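Local coordinates for putative uncharacterized protein PH0242 (Pyrococcus horikoshii, PDB 3VU1), which is the C-terminal globular domain of an archaeal oligosaccharyltransferase, AglB, a mixed helix and strand core joined to beta-rich insert and peripheral domains, at residues Lys18-Asn23 / Val245-Phe250. Residues are numbered along the deposited sequence; the frame is centred on the assembly and turned at random.
Sequences KWLRSN and VIVYEF
Val247 meets two consecutive residues of the helix, Trp19 and Leu20, through a single methyl. Its CG1 lies 4.1 Å from Leu20 CD2 and 4.2 Å from Trp19 CZ3, distances of ordinary apolar contact. No hydrogen bond joins the segments, and the closest CA pair, Leu20 with Val247, is 8.7 Å apart, so the two segments meet through side chains. The CB of Val247 is directed toward the helix, and with CG1 anti to the backbone N (chi1 180°) that methyl reaches both partners. On the helix the two routes differ. The CB of Trp19 is directed toward the strand, and CZ3 of the benzo ring makes the contact, the methyl approaching at a slant. Leu20 starts out alongside the strand, yet its CG, anti to the carbonyl carbon (chi1 -77°), carries CD2 back to Val247. Asn23 CB sits 3.7 Å above one face of the indole, offset toward its rim, while Tyr240 stacks with the same ring. Ala16, one turn earlier in the helix, and Val239 also touch Val247; Leu20 continues onto Ile88. Strand 245-250 is an inner one: Val247 pairs through its backbone with Val239 and Tyr240 of strand 236-242, Ile246 and Tyr248 with Ile89 and Phe87 of strand 86-90. Helix 13-23 thus packs on one face of a four-stranded mixed sheet, as in an alpha/beta fold.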
loop_
_atom_site.group_PDB
_atom_site.type_symbol
_atom_site.label_atom_id
_atom_site.label_comp_id
_atom_site.label_asym_id
_atom_site.label_seq_id
_atom_site.Cartn_x
_atom_site.Cartn_y
_atom_site.Cartn_z
ATOM N N LYS A 18 -5.539 12.907 14.851
ATOM C CA LYS A 18 -6.796 13.167 15.534
ATOM C C LYS A 18 -7.887 12.335 14.863
ATOM O O LYS A 18 -8.660 11.651 15.539
ATOM C CB LYS A 18 -7.143 14.658 15.514
ATOM C CG LYS A 18 -8.479 15.030 16.151
ATOM C CD LYS A 18 -8.931 16.348 15.531
ATOM C CE LYS A 18 -10.437 16.605 15.624
ATOM N NZ LYS A 18 -10.900 16.797 17.029
ATOM N N TRP A 19 -7.911 12.375 13.534
ATOM C CA TRP A 19 -8.836 11.593 12.739
ATOM C C TRP A 19 -8.704 10.135 13.041
ATOM O O TRP A 19 -9.704 9.487 13.345
ATOM C CB TRP A 19 -8.652 11.856 11.238
ATOM C CG TRP A 19 -9.764 11.216 10.460
ATOM C CD1 TRP A 19 -11.027 11.740 10.221
ATOM C CD2 TRP A 19 -9.788 9.873 9.869
ATOM N NE1 TRP A 19 -11.800 10.850 9.532
ATOM C CE2 TRP A 19 -11.129 9.709 9.288
ATOM C CE3 TRP A 19 -8.887 8.834 9.777
ATOM C CZ2 TRP A 19 -11.520 8.540 8.625
ATOM C CZ3 TRP A 19 -9.288 7.655 9.108
ATOM C CH2 TRP A 19 -10.577 7.518 8.541
ATOM N N LEU A 20 -7.475 9.604 12.977
ATOM C CA LEU A 20 -7.254 8.193 13.262
ATOM C C LEU A 20 -7.770 7.796 14.634
ATOM O O LEU A 20 -8.487 6.807 14.739
ATOM C CB LEU A 20 -5.793 7.788 13.103
ATOM C CG LEU A 20 -5.284 7.592 11.672
ATOM C CD1 LEU A 20 -3.774 7.487 11.671
ATOM C CD2 LEU A 20 -5.867 6.376 10.987
ATOM N N ARG A 21 -7.422 8.566 15.666
ATOM C CA ARG A 21 -7.914 8.341 17.045
ATOM C C ARG A 21 -9.436 8.323 17.182
ATOM O O ARG A 21 -9.946 7.622 18.036
ATOM C CB ARG A 21 -7.394 9.409 18.027
ATOM C CG ARG A 21 -5.963 9.278 18.489
ATOM C CD ARG A 21 -5.638 10.337 19.547
ATOM N NE ARG A 21 -4.212 10.699 19.504
ATOM C CZ ARG A 21 -3.722 11.824 18.976
ATOM N NH1 ARG A 21 -4.544 12.749 18.464
ATOM N NH2 ARG A 21 -2.403 12.037 18.975
ATOM N N SER A 22 -10.149 9.110 16.374
ATOM C CA SER A 22 -11.609 9.249 16.493
ATOM C C SER A 22 -12.409 8.284 15.636
ATOM O O SER A 22 -13.579 8.095 15.900
ATOM C CB SER A 22 -12.056 10.668 16.115
ATOM O OG SER A 22 -11.630 11.618 17.075
ATOM N N ASN A 23 -11.807 7.696 14.604
ATOM C CA ASN A 23 -12.567 6.991 13.549
ATOM C C ASN A 23 -12.146 5.533 13.316
ATOM O O ASN A 23 -12.812 4.797 12.615
ATOM C CB ASN A 23 -12.529 7.776 12.211
ATOM C CG ASN A 23 -13.310 9.102 12.260
ATOM O OD1 ASN A 23 -12.883 10.084 12.855
ATOM N ND2 ASN A 23 -14.448 9.130 11.593
ATOM N N VAL A 245 -1.153 15.568 4.049
ATOM C CA VAL A 245 -1.280 14.213 4.504
ATOM C C VAL A 245 -2.557 13.581 3.931
ATOM O O VAL A 245 -3.662 14.127 4.080
ATOM C CB VAL A 245 -1.340 14.116 6.050
ATOM C CG1 VAL A 245 -1.670 12.708 6.491
ATOM C CG2 VAL A 245 -0.037 14.546 6.700
ATOM N N ILE A 246 -2.401 12.418 3.288
ATOM C CA ILE A 246 -3.527 11.599 2.880
ATOM C C ILE A 246 -3.457 10.271 3.646
ATOM O O ILE A 246 -2.427 9.580 3.621
ATOM C CB ILE A 246 -3.514 11.339 1.350
ATOM C CG1 ILE A 246 -3.245 12.662 0.575
ATOM C CG2 ILE A 246 -4.806 10.644 0.950
ATOM C CD1 ILE A 246 -3.028 12.588 -0.933
ATOM N N VAL A 247 -4.545 9.917 4.329
ATOM C CA VAL A 247 -4.679 8.602 4.970
ATOM C C VAL A 247 -5.405 7.637 4.049
ATOM O O VAL A 247 -6.572 7.854 3.728
ATOM C CB VAL A 247 -5.497 8.724 6.279
ATOM C CG1 VAL A 247 -5.672 7.376 6.980
ATOM C CG2 VAL A 247 -4.838 9.729 7.196
ATOM N N TYR A 248 -4.729 6.572 3.639
ATOM C CA TYR A 248 -5.332 5.529 2.797
ATOM C C TYR A 248 -5.661 4.305 3.606
ATOM O O TYR A 248 -4.832 3.846 4.379
ATOM C CB TYR A 248 -4.370 5.136 1.726
ATOM C CG TYR A 248 -4.217 6.164 0.630
ATOM C CD1 TYR A 248 -3.140 7.042 0.630
ATOM C CD2 TYR A 248 -5.162 6.260 -0.425
ATOM C CE1 TYR A 248 -2.973 7.964 -0.388
ATOM C CE2 TYR A 248 -5.030 7.201 -1.437
ATOM C CZ TYR A 248 -3.924 8.032 -1.424
ATOM O OH TYR A 248 -3.747 8.957 -2.420
ATOM N N GLU A 249 -6.878 3.785 3.468
ATOM C CA GLU A 249 -7.220 2.481 4.042
ATOM C C GLU A 249 -6.688 1.418 3.092
ATOM O O GLU A 249 -6.771 1.566 1.850
ATOM C CB GLU A 249 -8.712 2.332 4.195
ATOM C CG GLU A 249 -9.201 0.928 4.476
ATOM C CD GLU A 249 -10.734 0.837 4.490
ATOM O OE1 GLU A 249 -11.393 1.752 5.016
ATOM O OE2 GLU A 249 -11.303 -0.160 3.988
ATOM N N PHE A 250 -6.088 0.376 3.665
ATOM C CA PHE A 250 -5.557 -0.707 2.863
ATOM C C PHE A 250 -6.577 -1.807 2.797
ATOM O O PHE A 250 -7.085 -2.251 3.833
ATOM C CB PHE A 250 -4.262 -1.225 3.447
ATOM C CG PHE A 250 -3.670 -2.398 2.710
ATOM C CD1 PHE A 250 -3.209 -2.264 1.394
ATOM C CD2 PHE A 250 -3.524 -3.640 3.355
ATOM C CE1 PHE A 250 -2.628 -3.342 0.739
ATOM C CE2 PHE A 250 -2.964 -4.719 2.694
ATOM C CZ PHE A 250 -2.504 -4.566 1.396
#